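PDB 4OPW: uncharacterized protein from Parabacteroides merdae ATCC 43184, which is of unknown function but, as a putative adhesin of the DUF2807 family with an auto-transporter-like head domain, may take part in cell adhesion. Local coordinates for residues I18-I24 with I59-L64. Numbering follows the deposited sequence.
Sequences IDDFNAI and IQDRVL
Leu64 lays its CD2 methyl on one face of the Phe21 ring, 3.8 Å from the ring centroid and only 8° off the normal, a CH-pi contact, while Ile59 CD1 approaches the ring obliquely. The other flat group, the Arg62 guanidinium, turns one face to the side-chain amide of Asn22, which lies over it offset toward the rim, the two planes well short of parallel. Phe21 CG sits between its own backbone N and carbonyl carbon (chi1 64°), which stands the ring up beside Leu64 CB. All this happens at one end of the long, largely parallel sheet of a beta-solenoid: the hairpin of strands 55-60 and 63-66, closed by a type I' turn from Gln60 to Val63, pairs its second strand in parallel with strand 23-27. Ile24 and Leu64 point to the same side of that sheet and pack on Phe32 of strand 31-36; Ala23 and Val63 face the other way. Ile18 completes the apolar cluster, reaching Ile59 CD1 with CG1 (3.7 Å) and Leu64 CD1 with its own CD1 (3.9 Å). Ile59 CD1 also lies 3.5 Å from Asp19 O, against the backbone of the loop that leads into strand 23-27. At the turn, Arg62 O takes Asn22 N at 2.8 Å, in the carbonyl plane, and a weak, longer bond from Ala23 N. One step along the strands, Leu64 N donates to Ala23 O at 2.8 Å, nearly straight at 171°, with the donor tilted from the carbonyl plane.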
# COMPACT_ATOMS: atom_id res chain seq x y z
N ILE A 18 -14.97 7.96 16.91
CA ILE A 18 -15.17 6.80 16.05
C ILE A 18 -14.96 5.53 16.86
O ILE A 18 -14.14 5.50 17.77
CB ILE A 18 -14.24 6.87 14.80
CG1 ILE A 18 -14.66 5.83 13.72
CG2 ILE A 18 -12.74 6.76 15.16
CD1 ILE A 18 -13.87 5.94 12.36
N ASP A 19 -15.70 4.46 16.49
CA ASP A 19 -15.59 3.14 17.10
C ASP A 19 -14.24 2.51 16.74
O ASP A 19 -13.50 3.04 15.90
CB ASP A 19 -16.74 2.22 16.61
CG ASP A 19 -18.12 2.49 17.21
OD1 ASP A 19 -18.21 3.21 18.22
OD2 ASP A 19 -19.11 1.95 16.66
N ASP A 20 -13.93 1.36 17.38
CA ASP A 20 -12.68 0.65 17.10
C ASP A 20 -12.71 -0.01 15.73
O ASP A 20 -13.71 -0.64 15.35
CB ASP A 20 -12.46 -0.45 18.18
CG ASP A 20 -12.08 0.03 19.56
OD1 ASP A 20 -11.90 1.25 19.74
OD2 ASP A 20 -11.97 -0.82 20.47
N PHE A 21 -11.62 0.15 14.99
CA PHE A 21 -11.42 -0.53 13.70
C PHE A 21 -9.99 -1.04 13.63
O PHE A 21 -9.10 -0.43 14.23
CB PHE A 21 -11.77 0.37 12.49
CG PHE A 21 -10.90 1.59 12.34
CD1 PHE A 21 -9.71 1.54 11.60
CD2 PHE A 21 -11.25 2.80 12.93
CE1 PHE A 21 -8.88 2.66 11.49
CE2 PHE A 21 -10.44 3.94 12.78
CZ PHE A 21 -9.26 3.86 12.08
N ASN A 22 -9.75 -2.12 12.87
CA ASN A 22 -8.38 -2.62 12.70
C ASN A 22 -8.09 -2.84 11.19
O ASN A 22 -7.05 -3.38 10.82
CB ASN A 22 -8.14 -3.91 13.52
CG ASN A 22 -9.02 -5.08 13.11
OD1 ASN A 22 -9.73 -5.04 12.10
ND2 ASN A 22 -9.00 -6.15 13.92
N ALA A 23 -9.04 -2.41 10.33
CA ALA A 23 -8.92 -2.57 8.89
C ALA A 23 -9.61 -1.42 8.22
O ALA A 23 -10.62 -0.90 8.73
CB ALA A 23 -9.52 -3.91 8.44
N ILE A 24 -9.05 -0.97 7.08
CA ILE A 24 -9.57 0.18 6.35
C ILE A 24 -9.83 -0.19 4.89
O ILE A 24 -9.00 -0.86 4.27
CB ILE A 24 -8.56 1.38 6.44
CG1 ILE A 24 -8.33 1.84 7.90
CG2 ILE A 24 -9.03 2.58 5.56
CD1 ILE A 24 -7.06 2.77 8.12
N ILE A 59 -18.49 1.07 10.21
CA ILE A 59 -17.61 0.02 10.73
C ILE A 59 -18.43 -1.27 10.88
O ILE A 59 -19.48 -1.28 11.55
CB ILE A 59 -16.90 0.44 12.06
CG1 ILE A 59 -15.96 1.65 11.82
CG2 ILE A 59 -16.11 -0.75 12.68
CD1 ILE A 59 -15.41 2.31 13.09
N GLN A 60 -17.98 -2.33 10.21
CA GLN A 60 -18.59 -3.66 10.26
C GLN A 60 -17.51 -4.66 10.59
O GLN A 60 -16.50 -4.70 9.87
CB GLN A 60 -19.28 -4.02 8.92
CG GLN A 60 -20.45 -3.11 8.50
CD GLN A 60 -21.60 -3.09 9.48
OE1 GLN A 60 -21.98 -4.12 10.05
NE2 GLN A 60 -22.19 -1.93 9.67
N ASP A 61 -17.65 -5.39 11.72
CA ASP A 61 -16.65 -6.39 12.14
C ASP A 61 -15.22 -5.77 12.15
O ASP A 61 -14.26 -6.35 11.62
CB ASP A 61 -16.73 -7.65 11.23
CG ASP A 61 -15.86 -8.82 11.64
OD1 ASP A 61 -15.64 -9.00 12.86
OD2 ASP A 61 -15.38 -9.55 10.73
N ARG A 62 -15.11 -4.56 12.75
CA ARG A 62 -13.89 -3.75 12.91
C ARG A 62 -13.25 -3.33 11.55
O ARG A 62 -12.11 -2.87 11.53
CB ARG A 62 -12.85 -4.45 13.81
CG ARG A 62 -13.30 -4.47 15.28
CD ARG A 62 -12.35 -5.27 16.18
NE ARG A 62 -12.39 -6.69 15.86
CZ ARG A 62 -11.48 -7.57 16.28
NH1 ARG A 62 -10.46 -7.19 17.03
NH2 ARG A 62 -11.59 -8.85 15.93
N VAL A 63 -14.02 -3.40 10.44
CA VAL A 63 -13.57 -2.92 9.13
C VAL A 63 -14.20 -1.57 8.89
O VAL A 63 -15.43 -1.45 8.84
CB VAL A 63 -13.87 -3.90 7.96
CG1 VAL A 63 -13.36 -3.34 6.62
CG2 VAL A 63 -13.27 -5.28 8.24
N LEU A 64 -13.37 -0.54 8.76
CA LEU A 64 -13.84 0.80 8.49
C LEU A 64 -13.91 1.05 6.98
O LEU A 64 -12.91 0.88 6.28
CB LEU A 64 -12.93 1.84 9.18
CG LEU A 64 -13.09 3.31 8.70
CD1 LEU A 64 -14.47 3.91 9.14
CD2 LEU A 64 -11.98 4.20 9.25